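Local structure of DNA mismatch repair protein MutL (Aquifex aeolicus, 6LZI) at residues A[234-239]-A[262-267]; A[170-175]-A[198-203]; A[98-103]-A[142-147]. The protein binds ADP in the Bergerat-fold ATPase domain of MutL, a DNA mismatch repair endonuclease, and probably hydrolyses ATP as part of repair. All blocks are in the same frame, centred on the assembly; numbering follows the deposited sequence.

Contact 1 of 3, residues A[234-239]-A[262-267]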
ATOM      1  N   TYR A 234       0.551  15.619  -3.318  1.00 35.62           N
ATOM      2  CA  TYR A 234       1.148  14.490  -2.626  1.00 35.68           C
ATOM      3  C   TYR A 234       2.563  14.827  -2.190  1.00 36.84           C
ATOM      4  O   TYR A 234       3.319  15.489  -2.913  1.00 39.71           O
ATOM      5  CB  TYR A 234       1.165  13.258  -3.533  1.00 38.71           C
ATOM      6  CG  TYR A 234      -0.208  12.749  -3.880  1.00 41.27           C
ATOM      7  CD1 TYR A 234      -0.975  13.375  -4.835  1.00 39.25           C
ATOM      8  CD2 TYR A 234      -0.751  11.647  -3.213  1.00 44.74           C
ATOM      9  CE1 TYR A 234      -2.250  12.919  -5.124  1.00 41.29           C
ATOM     10  CE2 TYR A 234      -2.012  11.169  -3.519  1.00 47.21           C
ATOM     11  CZ  TYR A 234      -2.760  11.831  -4.464  1.00 45.26           C
ATOM     12  OH  TYR A 234      -4.003  11.360  -4.762  1.00 49.80           O
ATOM     13  N   VAL A 235       2.917  14.381  -0.997  1.00 33.63           N
ATOM     14  CA  VAL A 235       4.208  14.684  -0.405  1.00 37.69           C
ATOM     15  C   VAL A 235       4.771  13.420   0.224  1.00 35.64           C
ATOM     16  O   VAL A 235       4.134  12.805   1.089  1.00 36.20           O
ATOM     17  CB  VAL A 235       4.122  15.775   0.670  1.00 38.74           C
ATOM     18  CG1 VAL A 235       5.509  16.017   1.214  1.00 39.17           C
ATOM     19  CG2 VAL A 235       3.503  17.045   0.109  1.00 41.26           C
ATOM     20  N   PHE A 236       5.987  13.076  -0.157  1.00 34.25           N
ATOM     21  CA  PHE A 236       6.678  11.927   0.408  1.00 36.56           C
ATOM     22  C   PHE A 236       7.976  12.466   0.966  1.00 37.79           C
ATOM     23  O   PHE A 236       8.775  13.028   0.214  1.00 36.69           O
ATOM     24  CB  PHE A 236       6.940  10.842  -0.650  1.00 31.50           C
ATOM     25  CG  PHE A 236       5.684  10.324  -1.292  1.00 28.12           C
ATOM     26  CD1 PHE A 236       4.944   9.311  -0.686  1.00 32.28           C
ATOM     27  CD2 PHE A 236       5.225  10.873  -2.472  1.00 26.81           C
ATOM     28  CE1 PHE A 236       3.760   8.847  -1.233  1.00 28.87           C
ATOM     29  CE2 PHE A 236       4.003  10.396  -3.062  1.00 26.88           C
ATOM     30  CZ  PHE A 236       3.304   9.375  -2.450  1.00 28.42           C
ATOM     31  N   ILE A 237       8.157  12.353   2.283  1.00 38.83           N
ATOM     32  CA  ILE A 237       9.402  12.766   2.919  1.00 41.24           C
ATOM     33  C   ILE A 237      10.162  11.505   3.310  1.00 42.61           C
ATOM     34  O   ILE A 237       9.688  10.709   4.131  1.00 40.04           O
ATOM     35  CB  ILE A 237       9.158  13.704   4.106  1.00 47.30           C
ATOM     36  CG1 ILE A 237       8.407  14.955   3.608  1.00 48.12           C
ATOM     37  CG2 ILE A 237      10.482  14.131   4.685  1.00 48.02           C
ATOM     38  CD1 ILE A 237       8.531  16.195   4.483  1.00 51.81           C
ATOM     39  N   ASN A 238      11.334  11.337   2.709  1.00 44.15           N
ATOM     40  CA  ASN A 238      12.194  10.171   2.882  1.00 50.34           C
ATOM     41  C   ASN A 238      11.367   8.905   2.717  1.00 47.84           C
ATOM     42  O   ASN A 238      11.255   8.068   3.615  1.00 51.13           O
ATOM     43  CB  ASN A 238      12.924  10.199   4.230  1.00 51.01           C
ATOM     44  CG  ASN A 238      13.636  11.504   4.476  1.00 57.75           C
ATOM     45  OD1 ASN A 238      13.494  12.453   3.709  1.00 61.02           O
ATOM     46  ND2 ASN A 238      14.397  11.571   5.563  1.00 62.76           N
ATOM     47  N   LYS A 239      10.710   8.837   1.561  1.00 45.58           N
ATOM     48  CA  LYS A 239       9.959   7.686   1.077  1.00 46.31           C
ATOM     49  C   LYS A 239       8.689   7.416   1.885  1.00 42.90           C
ATOM     50  O   LYS A 239       8.042   6.399   1.667  1.00 43.24           O
ATOM     51  CB  LYS A 239      10.854   6.431   1.023  1.00 49.33           C
ATOM     52  CG  LYS A 239      10.342   5.289   0.111  1.00 54.52           C
ATOM     53  CD  LYS A 239      11.133   3.995   0.340  1.00 57.37           C
ATOM     54  CE  LYS A 239      10.403   2.755  -0.172  1.00 58.21           C
ATOM     55  NZ  LYS A 239       8.954   2.695   0.247  1.00 58.94           N
ATOM     56  N   VAL A 262       3.393  16.057  -7.248  1.00 29.00           N
ATOM     57  CA  VAL A 262       3.868  14.922  -6.487  1.00 28.34           C
ATOM     58  C   VAL A 262       5.273  15.254  -6.077  1.00 28.97           C
ATOM     59  O   VAL A 262       6.166  15.335  -6.922  1.00 27.38           O
ATOM     60  CB  VAL A 262       3.838  13.605  -7.275  1.00 30.96           C
ATOM     61  CG1 VAL A 262       4.263  12.462  -6.351  1.00 28.38           C
ATOM     62  CG2 VAL A 262       2.460  13.390  -7.910  1.00 29.45           C
ATOM     63  N   LEU A 263       5.481  15.434  -4.782  1.00 29.59           N
ATOM     64  CA  LEU A 263       6.748  15.906  -4.261  1.00 32.98           C
ATOM     65  C   LEU A 263       7.434  14.802  -3.471  1.00 29.98           C
ATOM     66  O   LEU A 263       6.889  14.302  -2.481  1.00 31.46           O
ATOM     67  CB  LEU A 263       6.549  17.136  -3.376  1.00 34.84           C
ATOM     68  CG  LEU A 263       7.772  17.646  -2.606  1.00 40.80           C
ATOM     69  CD1 LEU A 263       8.810  18.257  -3.544  1.00 41.32           C
ATOM     70  CD2 LEU A 263       7.340  18.659  -1.561  1.00 48.04           C
ATOM     71  N   TYR A 264       8.635  14.449  -3.904  1.00 32.87           N
ATOM     72  CA  TYR A 264       9.510  13.525  -3.185  1.00 34.80           C
ATOM     73  C   TYR A 264      10.602  14.338  -2.517  1.00 37.39           C
ATOM     74  O   TYR A 264      11.470  14.895  -3.195  1.00 38.07           O
ATOM     75  CB  TYR A 264      10.120  12.501  -4.142  1.00 28.84           C
ATOM     76  CG  TYR A 264       9.065  11.640  -4.790  1.00 24.63           C
ATOM     77  CD1 TYR A 264       8.380  12.073  -5.950  1.00 25.72           C
ATOM     78  CD2 TYR A 264       8.746  10.421  -4.229  1.00 23.81           C
ATOM     79  CE1 TYR A 264       7.397  11.225  -6.514  1.00 25.40           C
ATOM     80  CE2 TYR A 264       7.744   9.594  -4.785  1.00 23.24           C
ATOM     81  CZ  TYR A 264       7.113  10.027  -5.948  1.00 24.20           C
ATOM     82  OH  TYR A 264       6.114   9.256  -6.508  1.00 24.79           O
ATOM     83  N   ALA A 265      10.545  14.421  -1.194  1.00 43.27           N
ATOM     84  CA  ALA A 265      11.527  15.148  -0.412  1.00 41.07           C
ATOM     85  C   ALA A 265      12.422  14.147   0.309  1.00 42.18           C
ATOM     86  O   ALA A 265      11.939  13.149   0.855  1.00 43.85           O
ATOM     87  CB  ALA A 265      10.844  16.068   0.602  1.00 41.44           C
ATOM     88  N   GLU A 266      13.718  14.429   0.301  1.00 47.75           N
ATOM     89  CA  GLU A 266      14.727  13.666   1.020  1.00 52.73           C
ATOM     90  C   GLU A 266      15.428  14.622   1.972  1.00 56.32           C
ATOM     91  O   GLU A 266      16.030  15.607   1.532  1.00 52.49           O
ATOM     92  CB  GLU A 266      15.726  13.042   0.050  1.00 57.50           C
ATOM     93  CG  GLU A 266      16.374  11.747   0.536  1.00 62.88           C
ATOM     94  CD  GLU A 266      17.803  11.641   0.055  1.00 64.81           C
ATOM     95  OE1 GLU A 266      18.600  12.560   0.354  1.00 65.86           O
ATOM     96  OE2 GLU A 266      18.120  10.669  -0.666  1.00 61.98           O
ATOM     97  N   LEU A 267      15.340  14.339   3.264  1.00 62.74           N
ATOM     98  CA  LEU A 267      15.909  15.183   4.299  1.00 65.10           C
ATOM     99  C   LEU A 267      16.657  14.324   5.308  1.00 65.49           C
ATOM    100  O   LEU A 267      16.279  13.166   5.544  1.00 58.87           O
ATOM    101  CB  LEU A 267      14.818  15.991   5.017  1.00 65.03           C
ATOM    102  CG  LEU A 267      14.267  17.179   4.229  1.00 62.77           C
ATOM    103  CD1 LEU A 267      12.741  17.166   4.179  1.00 59.94           C
ATOM    104  CD2 LEU A 267      14.789  18.492   4.817  1.00 67.97           C
TER
HETATM  105  O   HOH W   1      10.907  10.740  -0.263  1.00 46.24           O
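Phe236 and Tyr264 sit abreast on neighbouring parallel strands, 232-237 and 260-266, of the mixed sheet in the MutL C-terminal family region, which belongs to the ribosomal protein S5-like clan. The pairing joins Tyr234 to Val262 and runs in step to Ile237 with Ala265.

Phe236 is the main bump on its face. Its CG lies anti to the carbonyl carbon (chi1 -59°), and the ring runs side by side with that of Tyr264. The two planes are near parallel but slid apart, with centroids 5.1 Å from each other, so they barely overlap. Phe236 CD2 rests over one face of the Tyr264 ring, 3.7 Å from Tyr264 CE2. Val262 CG1 abuts the edge of the Phe236 ring, in its plane, 3.9 Å from Phe236 CE2. Helix 156-173 packs on Phe236, and helix 196-204 packs on Val262 and Tyr264.

The other face carries Val235, Ile237, Leu263 and Ala265. Ala265 is small there, and Ile237 CG1 lies 4.0 Å from Ala265 CB. Ile237 CG2 meets Leu267 CD1 obliquely.

Three backbone bonds link the strands: Leu263 N to Tyr234 O, Phe236 N to Leu263 O and Ala265 N to Phe236 O. A fourth, from Asn238 N to Ala265 O, follows just past the end of strand 232-237. Water 1 bridges Lys239 N and Ala265 O. Here Asn238 takes over with its side chain: Asn238 OD1 accepts from Leu267 N at 2.7 Å.

Contact 2 of 3, residues A[170-175]-A[198-203]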
ATOM      1  N   TYR A 170       1.459   3.500  -1.997  1.00 22.86           N
ATOM      2  CA  TYR A 170       2.559   2.538  -2.078  1.00 20.67           C
ATOM      3  C   TYR A 170       3.117   2.430  -3.508  1.00 21.49           C
ATOM      4  O   TYR A 170       4.330   2.252  -3.726  1.00 21.51           O
ATOM      5  CB  TYR A 170       2.039   1.158  -1.682  1.00 19.89           C
ATOM      6  CG  TYR A 170       1.926   0.937  -0.213  1.00 21.14           C
ATOM      7  CD1 TYR A 170       3.028   0.865   0.543  1.00 23.30           C
ATOM      8  CD2 TYR A 170       0.690   0.710   0.393  1.00 17.90           C
ATOM      9  CE1 TYR A 170       2.963   0.620   1.874  1.00 27.12           C
ATOM     10  CE2 TYR A 170       0.601   0.451   1.768  1.00 23.12           C
ATOM     11  CZ  TYR A 170       1.767   0.430   2.487  1.00 26.49           C
ATOM     12  OH  TYR A 170       1.790   0.129   3.837  1.00 32.08           O
ATOM     13  N   ALA A 171       2.249   2.494  -4.500  1.00 17.54           N
ATOM     14  CA  ALA A 171       2.829   2.411  -5.829  1.00 15.08           C
ATOM     15  C   ALA A 171       3.696   3.627  -6.152  1.00 18.14           C
ATOM     16  O   ALA A 171       4.684   3.502  -6.908  1.00 23.43           O
ATOM     17  CB  ALA A 171       1.788   2.334  -6.940  1.00 18.28           C
ATOM     18  N   LEU A 172       3.338   4.783  -5.609  1.00 22.32           N
ATOM     19  CA  LEU A 172       4.150   5.958  -5.906  1.00 21.50           C
ATOM     20  C   LEU A 172       5.551   5.926  -5.301  1.00 23.41           C
ATOM     21  O   LEU A 172       6.422   6.660  -5.807  1.00 24.53           O
ATOM     22  CB  LEU A 172       3.408   7.215  -5.466  1.00 20.81           C
ATOM     23  CG  LEU A 172       2.228   7.603  -6.412  1.00 20.59           C
ATOM     24  CD1 LEU A 172       1.220   8.598  -5.741  1.00 18.83           C
ATOM     25  CD2 LEU A 172       2.636   8.144  -7.778  1.00 19.40           C
ATOM     26  N   THR A 173       5.811   5.139  -4.251  1.00 22.06           N
ATOM     27  CA  THR A 173       7.155   5.053  -3.696  1.00 22.95           C
ATOM     28  C   THR A 173       7.830   3.738  -3.995  1.00 21.56           C
ATOM     29  O   THR A 173       8.907   3.481  -3.477  1.00 22.06           O
ATOM     30  CB  THR A 173       7.125   5.249  -2.187  1.00 28.43           C
ATOM     31  OG1 THR A 173       6.135   4.398  -1.590  1.00 33.58           O
ATOM     32  CG2 THR A 173       6.739   6.690  -1.950  1.00 28.08           C
ATOM     33  N   ASN A 174       7.189   2.889  -4.775  1.00 22.27           N
ATOM     34  CA  ASN A 174       7.745   1.590  -5.089  1.00 22.46           C
ATOM     35  C   ASN A 174       7.626   1.324  -6.565  1.00 26.97           C
ATOM     36  O   ASN A 174       6.865   0.444  -6.976  1.00 23.76           O
ATOM     37  CB  ASN A 174       7.011   0.525  -4.277  1.00 21.44           C
ATOM     38  CG  ASN A 174       7.372   0.585  -2.815  1.00 23.36           C
ATOM     39  OD1 ASN A 174       8.431   0.088  -2.420  1.00 26.23           O
ATOM     40  ND2 ASN A 174       6.498   1.231  -1.993  1.00 20.90           N
ATOM     41  N   PRO A 175       8.310   2.107  -7.398  1.00 26.53           N
ATOM     42  CA  PRO A 175       8.074   1.975  -8.828  1.00 21.53           C
ATOM     43  C   PRO A 175       8.639   0.687  -9.369  1.00 24.81           C
ATOM     44  O   PRO A 175       8.223   0.303 -10.438  1.00 23.27           O
ATOM     45  CB  PRO A 175       8.759   3.227  -9.429  1.00 22.69           C
ATOM     46  CG  PRO A 175       9.790   3.512  -8.505  1.00 24.18           C
ATOM     47  CD  PRO A 175       9.200   3.262  -7.130  1.00 21.59           C
ATOM     48  N   GLU A 198       7.466   7.349 -15.056  1.00 28.16           N
ATOM     49  CA  GLU A 198       6.445   6.518 -15.697  1.00 26.26           C
ATOM     50  C   GLU A 198       5.381   6.083 -14.701  1.00 26.27           C
ATOM     51  O   GLU A 198       4.181   6.050 -15.039  1.00 23.36           O
ATOM     52  CB  GLU A 198       7.058   5.283 -16.345  1.00 28.57           C
ATOM     53  CG  GLU A 198       7.814   5.626 -17.577  1.00 26.78           C
ATOM     54  CD  GLU A 198       8.952   4.660 -17.861  1.00 31.76           C
ATOM     55  OE1 GLU A 198       9.134   3.646 -17.125  1.00 31.66           O
ATOM     56  OE2 GLU A 198       9.677   4.929 -18.845  1.00 38.43           O
ATOM     57  N   ARG A 199       5.806   5.776 -13.456  1.00 21.26           N
ATOM     58  CA  ARG A 199       4.881   5.291 -12.436  1.00 22.09           C
ATOM     59  C   ARG A 199       3.954   6.416 -11.964  1.00 22.32           C
ATOM     60  O   ARG A 199       2.737   6.216 -11.831  1.00 23.09           O
ATOM     61  CB  ARG A 199       5.689   4.706 -11.276  1.00 24.39           C
ATOM     62  CG  ARG A 199       4.899   4.383  -9.990  1.00 23.02           C
ATOM     63  CD  ARG A 199       3.708   3.450 -10.280  1.00 21.27           C
ATOM     64  NE  ARG A 199       4.173   2.157 -10.773  1.00 22.21           N
ATOM     65  CZ  ARG A 199       4.559   1.136 -10.026  1.00 16.68           C
ATOM     66  NH1 ARG A 199       4.604   1.135  -8.681  1.00 17.37           N
ATOM     67  NH2 ARG A 199       4.861   0.011 -10.656  1.00 19.75           N
ATOM     68  N   VAL A 200       4.492   7.617 -11.783  1.00 22.85           N
ATOM     69  CA  VAL A 200       3.633   8.755 -11.483  1.00 20.17           C
ATOM     70  C   VAL A 200       2.585   8.940 -12.555  1.00 25.25           C
ATOM     71  O   VAL A 200       1.422   9.199 -12.257  1.00 27.35           O
ATOM     72  CB  VAL A 200       4.484  10.023 -11.308  1.00 21.23           C
ATOM     73  CG1 VAL A 200       3.587  11.209 -11.107  1.00 22.83           C
ATOM     74  CG2 VAL A 200       5.258   9.802 -10.031  1.00 23.29           C
ATOM     75  N   GLU A 201       3.008   8.870 -13.808  1.00 21.32           N
ATOM     76  CA  GLU A 201       2.120   9.209 -14.898  1.00 21.64           C
ATOM     77  C   GLU A 201       1.030   8.151 -15.063  1.00 22.75           C
ATOM     78  O   GLU A 201      -0.125   8.492 -15.357  1.00 26.42           O
ATOM     79  CB  GLU A 201       2.959   9.440 -16.132  1.00 25.24           C
ATOM     80  CG  GLU A 201       3.731  10.726 -15.945  1.00 27.95           C
ATOM     81  CD  GLU A 201       4.640  11.087 -17.073  1.00 29.61           C
ATOM     82  OE1 GLU A 201       5.110  12.225 -17.064  1.00 28.43           O
ATOM     83  OE2 GLU A 201       4.850  10.262 -17.988  1.00 30.21           O
ATOM     84  N   GLU A 202       1.394   6.877 -14.880  1.00 21.98           N
ATOM     85  CA  GLU A 202       0.391   5.809 -14.918  1.00 23.58           C
ATOM     86  C   GLU A 202      -0.640   6.014 -13.814  1.00 25.59           C
ATOM     87  O   GLU A 202      -1.848   5.873 -14.054  1.00 31.97           O
ATOM     88  CB  GLU A 202       1.057   4.434 -14.793  1.00 27.15           C
ATOM     89  CG  GLU A 202       1.926   4.029 -15.970  1.00 26.87           C
ATOM     90  CD  GLU A 202       1.180   4.030 -17.307  1.00 25.58           C
ATOM     91  OE1 GLU A 202       0.043   3.497 -17.413  1.00 30.94           O
ATOM     92  OE2 GLU A 202       1.741   4.609 -18.242  1.00 25.98           O
ATOM     93  N   VAL A 203      -0.171   6.352 -12.594  1.00 25.79           N
ATOM     94  CA  VAL A 203      -1.066   6.505 -11.432  1.00 25.47           C
ATOM     95  C   VAL A 203      -2.053   7.636 -11.665  1.00 26.28           C
ATOM     96  O   VAL A 203      -3.253   7.496 -11.410  1.00 26.73           O
ATOM     97  CB  VAL A 203      -0.259   6.748 -10.143  1.00 20.09           C
ATOM     98  CG1 VAL A 203      -1.204   7.323  -8.922  1.00 23.78           C
ATOM     99  CG2 VAL A 203       0.449   5.482  -9.683  1.00 23.29           C
TER
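Arg199 turns its CG anti to the backbone N (chi1 169°), then bends at chi2 (55°) and chi3 (64°), folding back against Ala171 and Pro175. Leu172 has CG beside its own backbone N, and its CD2 reaches the other helix. The contact joins the last part of helix 156-173 and the loop after it to helix 196-204.

Arg199 NH1 donates to Ala171 O at 3.0 Å. The acceptor lies close to the guanidinium plane, at its edge. Asn174 O is also 2.9 Å from Arg199 NH1. Pro175 CA covers one face of the guanidinium, offset toward the rim, and Pro175 CB touches Arg199 CB. Arg199 NH2 bonds to Lys192 O and Val177 O. Asn174 ND2 bonds back to Tyr170 O, on a lone pair in the carbonyl plane.

Beside the arginine, Leu172 packs on Val200 and Val203. Leu172 CD2 meets Val200 CG2 at 3.8 Å, the two side chains crossing at about a right angle. The same Leu172 methyl lies 3.9 Å from Val203 CG2.

Several backbone carbonyls, among them Ala171 O near the helix end, face the buried guanidinium. They would be expected to stabilise its positive charge.

Contact 3 of 3, residues A[98-103]-A[142-147]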
ATOM      1  N   VAL A  98      -9.348 -10.457  15.095  1.00 31.74           N
ATOM      2  CA  VAL A  98     -10.473  -9.577  14.820  1.00 25.65           C
ATOM      3  C   VAL A  98     -11.029 -10.008  13.462  1.00 28.79           C
ATOM      4  O   VAL A  98     -11.722  -9.270  12.785  1.00 29.74           O
ATOM      5  CB  VAL A  98      -9.928  -8.136  14.978  1.00 33.02           C
ATOM      6  CG1 VAL A  98      -9.402  -7.416  13.739  1.00 27.54           C
ATOM      7  CG2 VAL A  98     -10.468  -7.388  16.131  1.00 28.89           C
ATOM      8  N   SER A  99     -10.674 -11.224  13.037  1.00 28.87           N
ATOM      9  CA  SER A  99     -11.079 -11.734  11.754  1.00 27.57           C
ATOM     10  C   SER A  99     -11.006 -13.247  11.764  1.00 30.73           C
ATOM     11  O   SER A  99     -10.491 -13.876  12.701  1.00 28.49           O
ATOM     12  CB  SER A  99     -10.199 -11.238  10.576  1.00 27.41           C
ATOM     13  OG  SER A  99      -8.862 -11.684  10.693  1.00 28.36           O
ATOM     14  N   LYS A 100     -11.512 -13.782  10.687  1.00 30.67           N
ATOM     15  CA  LYS A 100     -11.322 -15.168  10.237  1.00 32.20           C
ATOM     16  C   LYS A 100     -10.162 -15.152   9.244  1.00 25.81           C
ATOM     17  O   LYS A 100     -10.302 -14.710   8.097  1.00 25.19           O
ATOM     18  CB  LYS A 100     -12.598 -15.721   9.606  1.00 26.56           C
ATOM     19  CG  LYS A 100     -13.850 -15.971  10.552  1.00 36.89           C
ATOM     20  CD  LYS A 100     -15.157 -15.989   9.740  1.00 39.46           C
ATOM     21  CE  LYS A 100     -16.378 -16.567  10.484  1.00 47.04           C
ATOM     22  NZ  LYS A 100     -16.294 -16.333  11.942  1.00 47.43           N
ATOM     23  N   PHE A 101      -9.030 -15.637   9.699  1.00 25.31           N
ATOM     24  CA  PHE A 101      -7.724 -15.269   9.174  1.00 22.94           C
ATOM     25  C   PHE A 101      -7.057 -16.504   8.605  1.00 24.00           C
ATOM     26  O   PHE A 101      -6.915 -17.511   9.308  1.00 28.23           O
ATOM     27  CB  PHE A 101      -6.887 -14.668  10.331  1.00 23.68           C
ATOM     28  CG  PHE A 101      -5.469 -14.329   9.963  1.00 20.24           C
ATOM     29  CD1 PHE A 101      -4.463 -15.273  10.137  1.00 18.66           C
ATOM     30  CD2 PHE A 101      -5.107 -13.009   9.613  1.00 23.02           C
ATOM     31  CE1 PHE A 101      -3.137 -14.937   9.810  1.00 23.75           C
ATOM     32  CE2 PHE A 101      -3.787 -12.700   9.285  1.00 24.83           C
ATOM     33  CZ  PHE A 101      -2.823 -13.629   9.402  1.00 26.62           C
ATOM     34  N   LYS A 102      -6.605 -16.446   7.350  1.00 24.73           N
ATOM     35  CA  LYS A 102      -5.703 -17.489   6.896  1.00 22.04           C
ATOM     36  C   LYS A 102      -4.385 -16.877   6.438  1.00 22.35           C
ATOM     37  O   LYS A 102      -4.368 -15.847   5.794  1.00 25.34           O
ATOM     38  CB  LYS A 102      -6.302 -18.304   5.728  1.00 24.49           C
ATOM     39  CG  LYS A 102      -7.396 -19.263   6.118  1.00 29.77           C
ATOM     40  CD  LYS A 102      -7.779 -20.163   4.971  1.00 36.51           C
ATOM     41  CE  LYS A 102      -9.077 -20.925   5.302  1.00 39.79           C
ATOM     42  NZ  LYS A 102      -9.756 -21.273   4.014  1.00 37.86           N
ATOM     43  N   LEU A 103      -3.288 -17.528   6.721  1.00 20.54           N
ATOM     44  CA  LEU A 103      -2.035 -17.107   6.089  1.00 21.08           C
ATOM     45  C   LEU A 103      -1.382 -18.337   5.494  1.00 19.40           C
ATOM     46  O   LEU A 103      -1.203 -19.319   6.189  1.00 21.27           O
ATOM     47  CB  LEU A 103      -1.084 -16.488   7.089  1.00 23.13           C
ATOM     48  CG  LEU A 103       0.368 -16.088   6.659  1.00 24.80           C
ATOM     49  CD1 LEU A 103       0.897 -14.813   7.430  1.00 25.22           C
ATOM     50  CD2 LEU A 103       1.358 -17.162   6.873  1.00 27.94           C
ATOM     51  N   LEU A 142     -14.179  -9.064   8.817  1.00 26.28           N
ATOM     52  CA  LEU A 142     -13.403  -8.261   9.754  1.00 23.10           C
ATOM     53  C   LEU A 142     -14.373  -7.767  10.804  1.00 26.08           C
ATOM     54  O   LEU A 142     -15.508  -7.378  10.471  1.00 24.88           O
ATOM     55  CB  LEU A 142     -12.721  -7.117   9.006  1.00 24.87           C
ATOM     56  CG  LEU A 142     -11.865  -6.102   9.788  1.00 24.89           C
ATOM     57  CD1 LEU A 142     -10.680  -6.893  10.368  1.00 27.28           C
ATOM     58  CD2 LEU A 142     -11.419  -4.928   8.911  1.00 22.09           C
ATOM     59  N   PHE A 143     -13.934  -7.823  12.084  1.00 22.22           N
ATOM     60  CA  PHE A 143     -14.737  -7.454  13.293  1.00 19.72           C
ATOM     61  C   PHE A 143     -16.038  -8.267  13.430  1.00 25.46           C
ATOM     62  O   PHE A 143     -17.020  -7.795  14.015  1.00 25.17           O
ATOM     63  CB  PHE A 143     -15.048  -5.949  13.295  1.00 21.59           C
ATOM     64  CG  PHE A 143     -13.828  -5.078  13.154  1.00 21.06           C
ATOM     65  CD1 PHE A 143     -12.785  -5.203  14.101  1.00 26.24           C
ATOM     66  CD2 PHE A 143     -13.754  -4.135  12.138  1.00 22.69           C
ATOM     67  CE1 PHE A 143     -11.653  -4.380  13.986  1.00 25.36           C
ATOM     68  CE2 PHE A 143     -12.607  -3.304  12.025  1.00 27.80           C
ATOM     69  CZ  PHE A 143     -11.562  -3.483  12.983  1.00 27.10           C
ATOM     70  N   PHE A 144     -16.084  -9.510  12.913  1.00 24.22           N
ATOM     71  CA  PHE A 144     -17.298 -10.323  13.139  1.00 25.78           C
ATOM     72  C   PHE A 144     -17.571 -10.557  14.623  1.00 25.10           C
ATOM     73  O   PHE A 144     -18.747 -10.713  15.050  1.00 26.35           O
ATOM     74  CB  PHE A 144     -17.138 -11.660  12.424  1.00 27.66           C
ATOM     75  CG  PHE A 144     -16.299 -12.623  13.166  1.00 24.14           C
ATOM     76  CD1 PHE A 144     -14.933 -12.592  13.005  1.00 20.90           C
ATOM     77  CD2 PHE A 144     -16.857 -13.629  13.956  1.00 29.92           C
ATOM     78  CE1 PHE A 144     -14.119 -13.493  13.665  1.00 27.71           C
ATOM     79  CE2 PHE A 144     -16.062 -14.547  14.612  1.00 31.81           C
ATOM     80  CZ  PHE A 144     -14.666 -14.490  14.463  1.00 32.76           C
ATOM     81  N   ASN A 145     -16.496 -10.620  15.430  1.00 25.15           N
ATOM     82  CA  ASN A 145     -16.492 -10.742  16.872  1.00 28.54           C
ATOM     83  C   ASN A 145     -16.772  -9.422  17.603  1.00 27.37           C
ATOM     84  O   ASN A 145     -16.973  -9.471  18.827  1.00 30.62           O
ATOM     85  CB  ASN A 145     -15.125 -11.332  17.348  1.00 27.30           C
ATOM     86  CG  ASN A 145     -13.877 -10.450  16.948  1.00 28.88           C
ATOM     87  OD1 ASN A 145     -13.863  -9.865  15.865  1.00 30.91           O
ATOM     88  ND2 ASN A 145     -12.770 -10.462  17.801  1.00 24.31           N
ATOM     89  N   LEU A 146     -16.845  -8.290  16.887  1.00 28.95           N
ATOM     90  CA  LEU A 146     -17.181  -6.974  17.472  1.00 25.75           C
ATOM     91  C   LEU A 146     -18.296  -6.329  16.659  1.00 27.73           C
ATOM     92  O   LEU A 146     -18.045  -5.436  15.846  1.00 29.44           O
ATOM     93  CB  LEU A 146     -15.965  -6.037  17.491  1.00 23.98           C
ATOM     94  CG  LEU A 146     -14.769  -6.702  18.191  1.00 27.16           C
ATOM     95  CD1 LEU A 146     -13.447  -5.918  18.034  1.00 27.52           C
ATOM     96  CD2 LEU A 146     -15.216  -6.752  19.624  1.00 31.54           C
ATOM     97  N   PRO A 147     -19.539  -6.759  16.859  1.00 27.90           N
ATOM     98  CA  PRO A 147     -20.592  -6.344  15.931  1.00 30.54           C
ATOM     99  C   PRO A 147     -20.851  -4.845  15.945  1.00 31.02           C
ATOM    100  O   PRO A 147     -21.226  -4.294  14.918  1.00 31.15           O
ATOM    101  CB  PRO A 147     -21.803  -7.170  16.379  1.00 32.19           C
ATOM    102  CG  PRO A 147     -21.415  -7.862  17.737  1.00 33.48           C
ATOM    103  CD  PRO A 147     -19.916  -7.865  17.747  1.00 28.18           C
TER
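Val98 and Phe143 join their backbones through one hydrogen bond, Phe143 N to Val98 O at 2.7 Å, at the start of a type I beta turn from Phe143 to Leu146, which the bond from Leu146 N to Phe143 O closes. The contact belongs to the Bergerat ATPase fold. It ties the residues leading into strand 100-106 to the loop between strand 134-140 and helix 147-151. Leu146 is the N-cap residue of that helix.

Val98 is the apolar centre. Its CG1 lies 3.6 Å from Leu142 CD1, and the two side chains run alongside each other. Its CG2 comes to the edge of the Phe143 ring, near the ring plane, 3.8 Å from Phe143 CD1. Leu146 CD1 lies 3.8 Å from Val98 CG2. Leu142 CG in turn covers one face of the Phe143 ring, toward its rim. Asn145 OD1 lies 3.6 Å from Val98 CA.

Phe144 takes the crowded position, with CG between its backbone N and carbonyl carbon (chi1 79°). Ser99 CA lies at the edge of its ring, in plane. Asn145 CB sits over the centre of one face. On the opposite face the Lys100 chain bends at chi4 and brings its ammonium over the ring, a cation-pi contact. Glu119 is a long, weak ion-pair partner of the same lysine. Lys100 NZ stands 3.4 Å from the centroid of the Phe144 ring, 21° off the ring normal and closest to Phe144 CE2.

Overall arrangement
Contacts 1 and 2 are direct neighbours, with centres 13 Å apart. Tyr264 OH of contact 1 makes a hydrogen bond of 2.7 Å with Leu172 O of contact 2, and Phe236 CD1 lies 3.4 Å from Thr173 CG2. Together they join the five-stranded sheet to helices 156-173 and 196-204. Contact 3 stands apart, on the opposite side of the chain's centre. Its centre is 35 Å from that of contact 1 and 32 Å from that of contact 2. None of the three belongs to the ADP pocket. The side chain of Ser99 in contact 3 is about 12 Å from ADP, and that of Asn174 in contact 2 about 13 Å.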